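Local coordinates for uncharacterized protein (PDB 6SCE) that acts as a DNA nuclease in type III CRISPR defence, switched on when it binds cyclic oligoadenylate, at residues L10-P14 with P40-Y46; D13-Y18 with Y143-Y147; Y147-E153 with K217-G221; G580-R584 with N630-R634. All blocks are in the same frame, centred on the assembly; numbering follows the deposited sequence.

Contact 1 (L10-P14 with P40-Y46). With nucleotides of chain B.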
# COMPACT_ATOMS: atom_id res chain seq x y z
N LEU A 10 -17.27 -1.04 -8.25
CA LEU A 10 -16.20 -0.74 -9.19
C LEU A 10 -15.21 0.26 -8.62
O LEU A 10 -15.53 1.45 -8.44
CB LEU A 10 -16.80 -0.22 -10.50
CG LEU A 10 -15.82 0.03 -11.63
CD1 LEU A 10 -15.15 -1.28 -12.03
CD2 LEU A 10 -16.53 0.72 -12.80
N GLY A 11 -14.01 -0.21 -8.31
CA GLY A 11 -12.90 0.64 -7.87
C GLY A 11 -11.95 0.94 -9.00
O GLY A 11 -12.33 0.99 -10.18
N ASN A 12 -10.68 1.16 -8.66
CA ASN A 12 -9.71 1.53 -9.64
C ASN A 12 -9.52 0.50 -10.74
O ASN A 12 -9.38 0.84 -11.92
CB ASN A 12 -8.34 1.80 -9.00
CG ASN A 12 -8.30 3.10 -8.24
OD1 ASN A 12 -9.08 4.02 -8.55
ND2 ASN A 12 -7.48 3.16 -7.21
N ASP A 13 -9.40 -0.76 -10.36
CA ASP A 13 -9.04 -1.78 -11.32
C ASP A 13 -10.26 -2.47 -11.97
O ASP A 13 -11.08 -3.04 -11.28
CB ASP A 13 -8.13 -2.83 -10.70
CG ASP A 13 -7.21 -3.41 -11.74
OD1 ASP A 13 -7.72 -4.14 -12.62
OD2 ASP A 13 -6.01 -3.08 -11.70
N PRO A 14 -10.36 -2.43 -13.29
CA PRO A 14 -11.52 -3.05 -13.94
C PRO A 14 -11.44 -4.56 -14.02
O PRO A 14 -12.45 -5.22 -14.30
CB PRO A 14 -11.49 -2.44 -15.35
CG PRO A 14 -10.06 -2.17 -15.59
CD PRO A 14 -9.53 -1.70 -14.26
N PRO A 40 -14.69 7.16 -7.56
CA PRO A 40 -13.85 7.95 -8.45
C PRO A 40 -12.50 7.31 -8.64
O PRO A 40 -11.90 6.84 -7.67
CB PRO A 40 -13.74 9.31 -7.71
CG PRO A 40 -15.02 9.37 -6.93
CD PRO A 40 -15.16 7.95 -6.40
N ALA A 41 -12.03 7.23 -9.88
CA ALA A 41 -10.71 6.71 -10.17
C ALA A 41 -9.64 7.53 -9.47
O ALA A 41 -9.71 8.74 -9.48
CB ALA A 41 -10.46 6.68 -11.67
N TRP A 42 -8.63 6.87 -8.89
CA TRP A 42 -7.60 7.59 -8.12
C TRP A 42 -6.67 8.43 -8.99
O TRP A 42 -6.05 9.35 -8.50
CB TRP A 42 -6.76 6.61 -7.30
CG TRP A 42 -7.39 6.15 -6.05
CD1 TRP A 42 -8.69 6.30 -5.68
CD2 TRP A 42 -6.75 5.44 -5.00
NE1 TRP A 42 -8.89 5.70 -4.44
CE2 TRP A 42 -7.70 5.19 -4.01
CE3 TRP A 42 -5.44 4.99 -4.82
CZ2 TRP A 42 -7.40 4.51 -2.84
CZ3 TRP A 42 -5.14 4.30 -3.66
CH2 TRP A 42 -6.12 4.08 -2.69
N ASN A 43 -6.56 8.10 -10.27
CA ASN A 43 -5.69 8.87 -11.17
C ASN A 43 -6.18 8.70 -12.60
O ASN A 43 -7.11 7.92 -12.86
CB ASN A 43 -4.21 8.48 -11.00
CG ASN A 43 -3.93 7.02 -11.37
OD1 ASN A 43 -4.56 6.46 -12.24
ND2 ASN A 43 -2.95 6.43 -10.72
N GLU A 44 -5.56 9.43 -13.51
CA GLU A 44 -5.96 9.44 -14.92
C GLU A 44 -5.78 8.11 -15.61
O GLU A 44 -6.56 7.75 -16.50
CB GLU A 44 -5.16 10.52 -15.70
N GLU A 45 -4.71 7.39 -15.26
CA GLU A 45 -4.49 6.08 -15.84
C GLU A 45 -5.62 5.09 -15.49
O GLU A 45 -6.09 4.35 -16.35
CB GLU A 45 -3.10 5.55 -15.46
CG GLU A 45 -2.04 6.34 -16.23
CD GLU A 45 -0.62 5.96 -15.90
OE1 GLU A 45 -0.37 5.58 -14.74
OE2 GLU A 45 0.24 6.08 -16.80
N TYR A 46 -6.02 5.05 -14.23
CA TYR A 46 -7.17 4.23 -13.86
C TYR A 46 -8.44 4.70 -14.56
O TYR A 46 -9.26 3.90 -14.97
CB TYR A 46 -7.34 4.17 -12.37
CG TYR A 46 -6.43 3.19 -11.69
CD1 TYR A 46 -6.44 1.86 -12.03
CD2 TYR A 46 -5.59 3.60 -10.66
CE1 TYR A 46 -5.62 0.93 -11.39
CE2 TYR A 46 -4.77 2.68 -10.02
CZ TYR A 46 -4.78 1.36 -10.38
OH TYR A 46 -3.96 0.45 -9.72
P A B 1 -9.42 -1.26 0.46
OP1 A B 1 -10.59 -1.32 1.39
OP2 A B 1 -8.52 -2.48 0.42
O5' A B 1 -10.01 -0.95 -0.99
C5' A B 1 -9.30 -1.30 -2.17
C4' A B 1 -9.69 -0.33 -3.26
O4' A B 1 -9.07 0.96 -2.99
C3' A B 1 -9.23 -0.76 -4.66
O3' A B 1 -10.36 -1.34 -5.33
C2' A B 1 -8.74 0.55 -5.28
O2' A B 1 -9.79 1.25 -5.91
C1' A B 1 -8.23 1.32 -4.07
N9 A B 1 -6.85 1.02 -3.68
C8 A B 1 -6.40 0.76 -2.42
N7 A B 1 -5.11 0.54 -2.39
C5 A B 1 -4.69 0.69 -3.70
C6 A B 1 -3.42 0.59 -4.30
N6 A B 1 -2.32 0.28 -3.63
N1 A B 1 -3.35 0.80 -5.64
C2 A B 1 -4.48 1.10 -6.30
N3 A B 1 -5.72 1.21 -5.83
C4 A B 1 -5.76 0.99 -4.51
P A B 2 -10.19 -2.07 -6.76
OP1 A B 2 -9.15 -1.43 -7.63
OP2 A B 2 -11.60 -2.29 -7.23
O5' A B 2 -9.61 -3.49 -6.30
C5' A B 2 -10.51 -4.42 -5.65
C4' A B 2 -9.77 -5.70 -5.36
O4' A B 2 -9.45 -6.34 -6.63
C3' A B 2 -8.46 -5.57 -4.60
O3' A B 2 -8.32 -6.60 -3.62
C2' A B 2 -7.40 -5.75 -5.68
O2' A B 2 -6.21 -6.31 -5.18
C1' A B 2 -8.10 -6.74 -6.61
N9 A B 2 -7.57 -6.78 -7.96
C8 A B 2 -6.83 -5.82 -8.60
N7 A B 2 -6.45 -6.20 -9.80
C5 A B 2 -6.96 -7.48 -9.95
C6 A B 2 -6.89 -8.42 -10.99
N6 A B 2 -6.18 -8.23 -12.11
N1 A B 2 -7.55 -9.59 -10.82
C2 A B 2 -8.17 -9.81 -9.66
N3 A B 2 -8.29 -9.01 -8.60
C4 A B 2 -7.65 -7.85 -8.81
O HOH W 1 -11.68 3.99 -7.44
O HOH W 2 -5.01 -2.01 -9.56

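Contact 2 (D13-Y18 with Y143-Y147). With nucleotides of chain B.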
# COMPACT_ATOMS: atom_id res chain seq x y z
N ASP A 13 -9.40 -0.76 -10.36
CA ASP A 13 -9.04 -1.78 -11.32
C ASP A 13 -10.26 -2.47 -11.97
O ASP A 13 -11.08 -3.04 -11.28
CB ASP A 13 -8.13 -2.83 -10.70
CG ASP A 13 -7.21 -3.41 -11.74
OD1 ASP A 13 -7.72 -4.14 -12.62
OD2 ASP A 13 -6.01 -3.08 -11.70
N PRO A 14 -10.36 -2.43 -13.29
CA PRO A 14 -11.52 -3.05 -13.94
C PRO A 14 -11.44 -4.56 -14.02
O PRO A 14 -12.45 -5.22 -14.30
CB PRO A 14 -11.49 -2.44 -15.35
CG PRO A 14 -10.06 -2.17 -15.59
CD PRO A 14 -9.53 -1.70 -14.26
N ALA A 15 -10.26 -5.12 -13.80
CA ALA A 15 -10.10 -6.57 -14.02
C ALA A 15 -10.99 -7.47 -13.15
O ALA A 15 -11.59 -8.42 -13.66
CB ALA A 15 -8.66 -6.98 -13.89
N PRO A 16 -11.11 -7.20 -11.84
CA PRO A 16 -12.01 -8.07 -11.07
C PRO A 16 -13.48 -7.87 -11.43
O PRO A 16 -14.25 -8.80 -11.31
CB PRO A 16 -11.77 -7.67 -9.61
CG PRO A 16 -11.12 -6.32 -9.68
CD PRO A 16 -10.31 -6.32 -10.96
N ALA A 17 -13.84 -6.67 -11.88
CA ALA A 17 -15.21 -6.39 -12.33
C ALA A 17 -15.52 -7.19 -13.61
O ALA A 17 -16.60 -7.78 -13.77
CB ALA A 17 -15.38 -4.90 -12.59
N TYR A 18 -14.55 -7.19 -14.51
CA TYR A 18 -14.67 -7.96 -15.75
C TYR A 18 -14.67 -9.45 -15.49
O TYR A 18 -15.55 -10.18 -16.00
CB TYR A 18 -13.59 -7.56 -16.75
CG TYR A 18 -13.64 -8.34 -18.03
CD1 TYR A 18 -14.83 -8.44 -18.76
CD2 TYR A 18 -12.51 -8.95 -18.53
CE1 TYR A 18 -14.87 -9.15 -19.96
CE2 TYR A 18 -12.54 -9.65 -19.72
CZ TYR A 18 -13.73 -9.76 -20.42
OH TYR A 18 -13.74 -10.48 -21.61
N TYR A 143 -6.22 -8.61 -20.73
CA TYR A 143 -5.39 -7.64 -20.01
C TYR A 143 -4.83 -6.55 -20.89
O TYR A 143 -4.78 -5.40 -20.48
CB TYR A 143 -4.27 -8.34 -19.26
CG TYR A 143 -4.68 -8.87 -17.94
CD1 TYR A 143 -4.99 -8.00 -16.90
CD2 TYR A 143 -4.77 -10.22 -17.70
CE1 TYR A 143 -5.33 -8.48 -15.65
CE2 TYR A 143 -5.10 -10.70 -16.45
CZ TYR A 143 -5.40 -9.82 -15.43
OH TYR A 143 -5.78 -10.30 -14.18
N ALA A 144 -4.44 -6.89 -22.12
CA ALA A 144 -3.91 -5.89 -23.03
C ALA A 144 -4.95 -4.84 -23.36
O ALA A 144 -4.63 -3.62 -23.41
CB ALA A 144 -3.37 -6.54 -24.31
N ARG A 145 -6.19 -5.24 -23.58
CA ARG A 145 -7.17 -4.23 -23.95
C ARG A 145 -7.62 -3.39 -22.72
O ARG A 145 -7.99 -2.25 -22.86
CB ARG A 145 -8.34 -4.81 -24.77
CG ARG A 145 -9.23 -5.76 -24.02
CD ARG A 145 -10.45 -6.20 -24.85
NE ARG A 145 -11.20 -5.05 -25.31
CZ ARG A 145 -12.01 -5.02 -26.34
NH1 ARG A 145 -12.29 -6.13 -27.03
NH2 ARG A 145 -12.60 -3.86 -26.64
N LEU A 146 -7.56 -3.97 -21.52
CA LEU A 146 -7.95 -3.27 -20.27
C LEU A 146 -6.84 -2.42 -19.67
O LEU A 146 -7.14 -1.41 -19.05
CB LEU A 146 -8.41 -4.28 -19.21
CG LEU A 146 -9.73 -5.03 -19.50
CD1 LEU A 146 -10.07 -6.00 -18.40
CD2 LEU A 146 -10.84 -4.01 -19.68
N TYR A 147 -5.58 -2.84 -19.83
CA TYR A 147 -4.43 -2.17 -19.19
C TYR A 147 -3.49 -1.51 -20.20
O TYR A 147 -3.10 -0.36 -20.02
CB TYR A 147 -3.59 -3.17 -18.41
CG TYR A 147 -4.21 -3.79 -17.17
CD1 TYR A 147 -5.48 -3.43 -16.71
CD2 TYR A 147 -3.50 -4.74 -16.44
CE1 TYR A 147 -6.00 -4.01 -15.55
CE2 TYR A 147 -4.01 -5.32 -15.28
CZ TYR A 147 -5.26 -4.95 -14.84
OH TYR A 147 -5.77 -5.51 -13.67
P A B 2 -10.19 -2.07 -6.76
OP1 A B 2 -9.15 -1.43 -7.63
OP2 A B 2 -11.60 -2.29 -7.23
O5' A B 2 -9.61 -3.49 -6.30
C5' A B 2 -10.51 -4.42 -5.65
C4' A B 2 -9.77 -5.70 -5.36
O4' A B 2 -9.45 -6.34 -6.63
C3' A B 2 -8.46 -5.57 -4.60
O3' A B 2 -8.32 -6.60 -3.62
C2' A B 2 -7.40 -5.75 -5.68
O2' A B 2 -6.21 -6.31 -5.18
C1' A B 2 -8.10 -6.74 -6.61
N9 A B 2 -7.57 -6.78 -7.96
C8 A B 2 -6.83 -5.82 -8.60
N7 A B 2 -6.45 -6.20 -9.80
C5 A B 2 -6.96 -7.48 -9.95
C6 A B 2 -6.89 -8.42 -10.99
N6 A B 2 -6.18 -8.23 -12.11
N1 A B 2 -7.55 -9.59 -10.82
C2 A B 2 -8.17 -9.81 -9.66
N3 A B 2 -8.29 -9.01 -8.60
C4 A B 2 -7.65 -7.85 -8.81
O HOH W 3 -9.07 -10.67 -13.03

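Contact 3 (Y147-E153 with K217-G221)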
# COMPACT_ATOMS: atom_id res chain seq x y z
N TYR A 147 -5.58 -2.84 -19.83
CA TYR A 147 -4.43 -2.17 -19.19
C TYR A 147 -3.49 -1.51 -20.20
O TYR A 147 -3.10 -0.36 -20.02
CB TYR A 147 -3.59 -3.17 -18.41
CG TYR A 147 -4.21 -3.79 -17.17
CD1 TYR A 147 -5.48 -3.43 -16.71
CD2 TYR A 147 -3.50 -4.74 -16.44
CE1 TYR A 147 -6.00 -4.01 -15.55
CE2 TYR A 147 -4.01 -5.32 -15.28
CZ TYR A 147 -5.26 -4.95 -14.84
OH TYR A 147 -5.77 -5.51 -13.67
N LEU A 148 -3.08 -2.27 -21.21
CA LEU A 148 -2.00 -1.78 -22.06
C LEU A 148 -2.49 -0.78 -23.10
O LEU A 148 -1.94 0.32 -23.24
CB LEU A 148 -1.27 -2.93 -22.71
CG LEU A 148 -0.71 -3.95 -21.73
CD1 LEU A 148 0.06 -5.00 -22.50
CD2 LEU A 148 0.17 -3.31 -20.66
N GLU A 149 -3.55 -1.13 -23.81
CA GLU A 149 -4.10 -0.23 -24.81
C GLU A 149 -4.44 1.15 -24.23
O GLU A 149 -4.01 2.17 -24.79
CB GLU A 149 -5.32 -0.88 -25.49
CG GLU A 149 -5.93 -0.04 -26.61
CD GLU A 149 -6.73 1.16 -26.10
OE1 GLU A 149 -7.45 1.04 -25.07
OE2 GLU A 149 -6.66 2.24 -26.75
N PRO A 150 -5.20 1.22 -23.12
CA PRO A 150 -5.48 2.58 -22.63
C PRO A 150 -4.27 3.37 -22.14
O PRO A 150 -4.35 4.57 -22.06
CB PRO A 150 -6.45 2.34 -21.46
CG PRO A 150 -6.24 0.94 -21.07
CD PRO A 150 -5.95 0.22 -22.35
N LEU A 151 -3.18 2.70 -21.77
CA LEU A 151 -1.97 3.39 -21.36
C LEU A 151 -1.05 3.73 -22.56
O LEU A 151 0.04 4.25 -22.37
CB LEU A 151 -1.17 2.53 -20.38
CG LEU A 151 -1.72 2.32 -18.96
CD1 LEU A 151 -0.94 1.23 -18.24
CD2 LEU A 151 -1.68 3.60 -18.16
N GLY A 152 -1.48 3.40 -23.78
CA GLY A 152 -0.71 3.68 -24.98
C GLY A 152 0.51 2.78 -25.14
O GLY A 152 1.50 3.17 -25.78
N GLU A 153 0.47 1.59 -24.56
CA GLU A 153 1.61 0.69 -24.60
C GLU A 153 1.40 -0.29 -25.73
O GLU A 153 0.47 -1.12 -25.68
CB GLU A 153 1.77 -0.10 -23.29
CG GLU A 153 2.07 0.75 -22.07
CD GLU A 153 3.47 1.34 -22.05
OE1 GLU A 153 4.36 0.92 -22.83
OE2 GLU A 153 3.69 2.27 -21.25
N LYS A 217 3.32 -1.84 -11.12
CA LYS A 217 2.02 -1.38 -10.57
C LYS A 217 1.28 -0.51 -11.57
O LYS A 217 0.05 -0.62 -11.70
CB LYS A 217 2.19 -0.66 -9.23
CG LYS A 217 2.66 -1.52 -8.05
CD LYS A 217 2.16 -2.96 -8.02
CE LYS A 217 2.63 -3.67 -6.74
NZ LYS A 217 2.18 -5.09 -6.73
N ARG A 218 2.00 0.33 -12.30
CA ARG A 218 1.36 1.11 -13.38
C ARG A 218 0.80 0.25 -14.51
O ARG A 218 -0.33 0.46 -14.94
CB ARG A 218 2.33 2.14 -13.96
CG ARG A 218 1.92 2.64 -15.33
CD ARG A 218 2.74 3.82 -15.81
NE ARG A 218 2.23 4.30 -17.10
CZ ARG A 218 2.48 3.73 -18.28
NH1 ARG A 218 3.29 2.68 -18.37
NH2 ARG A 218 1.95 4.25 -19.39
N LEU A 219 1.59 -0.69 -15.02
CA LEU A 219 1.19 -1.56 -16.10
C LEU A 219 0.07 -2.52 -15.73
O LEU A 219 -0.87 -2.70 -16.52
CB LEU A 219 2.38 -2.41 -16.59
CG LEU A 219 3.43 -1.58 -17.34
CD1 LEU A 219 4.64 -2.41 -17.67
CD2 LEU A 219 2.87 -0.98 -18.62
N GLY A 220 0.20 -3.18 -14.59
CA GLY A 220 -0.64 -4.31 -14.25
C GLY A 220 -1.49 -4.15 -13.01
O GLY A 220 -2.17 -5.09 -12.61
N GLY A 221 -1.39 -3.00 -12.37
CA GLY A 221 -2.16 -2.69 -11.18
C GLY A 221 -1.66 -3.26 -9.88
O GLY A 221 -0.55 -3.79 -9.75

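Contact 4 (G580-R584 with N630-R634). With nucleotides of chain B.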
# COMPACT_ATOMS: atom_id res chain seq x y z
N GLY A 580 3.36 4.17 2.77
CA GLY A 580 2.03 3.65 2.52
C GLY A 580 1.31 4.43 1.45
O GLY A 580 1.83 5.42 0.87
N VAL A 581 0.11 3.96 1.13
CA VAL A 581 -0.64 4.48 0.01
C VAL A 581 -1.01 5.95 0.17
O VAL A 581 -1.17 6.65 -0.82
CB VAL A 581 -1.88 3.58 -0.31
CG1 VAL A 581 -2.98 3.71 0.73
CG2 VAL A 581 -2.40 3.85 -1.68
N GLU A 582 -1.17 6.41 1.41
CA GLU A 582 -1.55 7.80 1.64
C GLU A 582 -0.33 8.65 2.00
O GLU A 582 -0.49 9.83 2.33
CB GLU A 582 -2.65 7.90 2.68
CG GLU A 582 -3.97 7.25 2.24
CD GLU A 582 -4.42 7.76 0.90
OE1 GLU A 582 -4.43 9.01 0.72
OE2 GLU A 582 -4.70 6.94 0.01
N ALA A 583 0.86 8.05 1.98
CA ALA A 583 2.05 8.77 2.42
C ALA A 583 2.49 9.78 1.35
O ALA A 583 2.15 9.66 0.17
CB ALA A 583 3.18 7.79 2.73
N ARG A 584 3.25 10.78 1.78
CA ARG A 584 3.77 11.76 0.84
C ARG A 584 5.22 12.07 1.15
O ARG A 584 5.72 11.75 2.22
CB ARG A 584 2.97 13.07 0.91
CG ARG A 584 1.48 12.93 0.66
CD ARG A 584 1.15 12.59 -0.77
NE ARG A 584 -0.30 12.39 -0.92
CZ ARG A 584 -1.19 13.37 -1.09
NH1 ARG A 584 -0.81 14.65 -1.18
NH2 ARG A 584 -2.49 13.07 -1.18
N ASN A 630 -3.41 18.94 -2.29
CA ASN A 630 -3.99 17.58 -2.39
C ASN A 630 -3.91 16.96 -0.99
O ASN A 630 -2.91 16.32 -0.66
CB ASN A 630 -3.22 16.71 -3.39
CG ASN A 630 -3.30 17.23 -4.82
OD1 ASN A 630 -4.34 17.74 -5.25
ND2 ASN A 630 -2.21 17.09 -5.57
N PRO A 631 -4.95 17.16 -0.16
CA PRO A 631 -4.87 16.77 1.26
C PRO A 631 -4.47 15.30 1.50
O PRO A 631 -4.92 14.42 0.77
CB PRO A 631 -6.29 17.02 1.78
CG PRO A 631 -6.87 18.04 0.84
CD PRO A 631 -6.25 17.77 -0.50
N ALA A 632 -3.60 15.07 2.47
CA ALA A 632 -3.14 13.74 2.85
C ALA A 632 -3.55 13.51 4.29
O ALA A 632 -3.26 14.37 5.13
CB ALA A 632 -1.62 13.64 2.73
N PRO A 633 -4.18 12.38 4.62
CA PRO A 633 -4.56 11.30 3.68
C PRO A 633 -5.86 11.61 2.92
O PRO A 633 -6.63 12.45 3.37
CB PRO A 633 -4.82 10.12 4.62
CG PRO A 633 -5.38 10.77 5.83
CD PRO A 633 -4.61 12.07 5.99
N ARG A 634 -6.10 10.93 1.81
CA ARG A 634 -7.33 11.15 1.02
C ARG A 634 -8.51 10.48 1.69
O ARG A 634 -8.37 9.38 2.24
CB ARG A 634 -7.18 10.61 -0.40
CG ARG A 634 -6.07 11.29 -1.20
CD ARG A 634 -5.94 10.72 -2.60
NE ARG A 634 -4.85 9.75 -2.73
CZ ARG A 634 -4.96 8.42 -2.65
NH1 ARG A 634 -3.87 7.67 -2.81
NH2 ARG A 634 -6.13 7.84 -2.40
P A B 4 -4.55 -3.14 2.04
OP1 A B 4 -4.02 -2.42 0.84
OP2 A B 4 -3.70 -3.25 3.27
O5' A B 4 -5.97 -2.49 2.41
C5' A B 4 -5.97 -1.23 3.09
C4' A B 4 -7.26 -0.52 2.76
O4' A B 4 -7.45 0.60 3.68
C3' A B 4 -7.29 0.06 1.36
O3' A B 4 -8.57 0.07 0.74
C2' A B 4 -6.87 1.51 1.63
O2' A B 4 -7.21 2.38 0.58
C1' A B 4 -7.65 1.76 2.91
N9 A B 4 -7.23 2.94 3.66
C8 A B 4 -8.08 3.91 4.11
N7 A B 4 -7.46 4.89 4.71
C5 A B 4 -6.11 4.57 4.63
C6 A B 4 -4.94 5.21 5.08
N6 A B 4 -4.93 6.40 5.70
N1 A B 4 -3.76 4.61 4.81
C2 A B 4 -3.77 3.44 4.16
N3 A B 4 -4.81 2.72 3.71
C4 A B 4 -5.96 3.35 3.98

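Contact 1 (L10-P14 with P40-Y46)
A single asparagine can organise a ligand pocket when every polar atom of its side chain has a task, and N12 illustrates the principle. It is the residue most deeply covered here. Its OD1 accepts from W42 N at 2.9 Å, fixing the start of the 40-46 segment, and water 1, 2.8 Å from N12 OD1 and 2.9 Å from P40 O, bridges the two segments. The amide end turns to the nucleotide: N12 ND2 donates to N3 of A1 of chain B at 3.0 Å, while the backbone N12 N reaches the ribose O2' of A1 at 2.9 Å.

Two aromatic residues complete the setting. Y46 lies under N12, whose CB sits 3.4 Å from the ring centroid, almost on its normal, in a CH-pi contact. Water 2 joins Y46 OH to D13 OD2, while D13 OD1 accepts from Y147 outside the segments. W42 holds one indole face over N12 ND2 and the adenosine, its CH2 atom 3.3 Å from N9 of A1. Behind Y46 the helix is started by N43, whose OD1 caps Y46 N at 2.8 Å.

The arrangement is that of a CARF domain, a Rossmann-like fold that reads cyclic oligoadenylate with loops at the strand ends. Segment 10-14 leaves strand 5-10 for helix 15-28, and 40-46 connects the adjacent parallel strand 33-38 to helix 44-59.

Contact 2 (D13-Y18 with Y143-Y147)
One carboxylate oxygen does two jobs: D13 OD1 accepts from Y147 OH at 2.6 Å and from A15 N at 3.0 Å, the second bond capping the turn that leads into helix 15-28. This is the ligand-binding edge of a CARF domain, where the first helix of the Rossmann-like fold meets helix 140-148. The tyrosine hydroxyls also meet the adenine. N6 of A2 of chain B donates to Y143 OH at 3.0 Å and to Y147 OH at 3.2 Å, an arrangement consistent with recognition of the adenine amino group. Y143 OH is further tied to G186 O outside the segments. At the other end of the nucleotide, D13 N donates to OP1 of A2 at 2.8 Å, so both the phosphate and the base of A2 are held. A wider pi-type turn at 144-147 marks the helix carrying these tyrosines. Small and apolar groups fill the rest: A15 CB lies 4.1 Å from Y143 CE1, and Y18 CD2 touches L146 CD1 at 3.8 Å.

Contact 3 (Y147-E153 with K217-G221)
Bringing together two helix C-termini leaves carbonyls and charges to be paid for, and the accounts here are nearly balanced. R218 spends its guanidinium on acids: NH1 and NH2 both donate to E153 OE2, at 2.9 and 3.2 Å, as a salt bridge, while NE pairs with E45. E153 OE2 in turn has R176 as a second partner. L151 lies over one face of the guanidinium, with L151 CB 3.7 Å from R218 NH2. The backbone R218 O, beside L151 CD1 at 3.4 Å, accepts from K49.

The turn that places E153 is a Schellman motif ending helix 140-148: E153 N bonds to L148 O and G152 N to E149 O, each at 3.0 Å, with G152 as the C-prime residue at positive phi. On the opposing side, G221 leaves helix 206-220 with positive phi too.

Y147 lies against that helix end, its CD2 3.3 Å from L219 O and its CE2 3.3 Å from G220 O. Its hydroxyl is satisfied elsewhere, by D13 and by the adenine amino group of A2 of chain B. Leucines pack between the helices, L148 CD2 to L219 CD2 at 4.1 Å. Buried L219 O alone is left without a polar partner.

Contact 4 (G580-R584 with N630-R634)
Charged groups do most of the work where two irregular segments run together. E582 uses both carboxylate oxygens: OE1 accepts from R634 N at 2.8 Å, and OE2 forms a salt bridge with R634 NH2 at 2.9 Å, so one glutamate grips both backbone and side chain of the same residue. R584 reaches the other end of 630-634, donating from NH1 to the backbone N630 O at 2.7 Å, with a weak second bond from NH2.

The setting is a type I turn, G580 to A583, linking helix 561-579 to strand 584-592 in a mixed sheet consistent with a PD-(D/E)XK-type nuclease domain.

Apolar contacts fill the remaining space. A632 CB meets R584 CG at 3.8 Å and lies over one guanidinium face, while P633, entered through a cis peptide, puts CB 3.7 Å from E582 CB. Ligand contacts are van der Waals in distance: V581 CG1 lies 3.5 Å from C2 of A4 of chain B, and E582 CG 3.6 Å from C6 of A4.

Overall arrangement
From the N terminus, contact 1 encloses helix 15-28 and strand 33-38, joining the loops after parallel strands 5-10 and 33-38 of the first seven-stranded sheet. Contact 2 leaves from the same stretch, sharing D13 and P14, but closes a loop of more than a hundred residues on helix 140-148. Contact 3 opens where contact 2 ends, at Y147, and runs on in series to helix 206-220, next to the six-stranded sheet. E45 and R218 tie contact 3 back to contact 1. Contact 4 closes late and separately, in the putative nuclease domain, its centre about 25 Å from that of contact 2. It nevertheless meets contact 1 where W42 packs on V581 and R634, joining ligand sensor to nuclease.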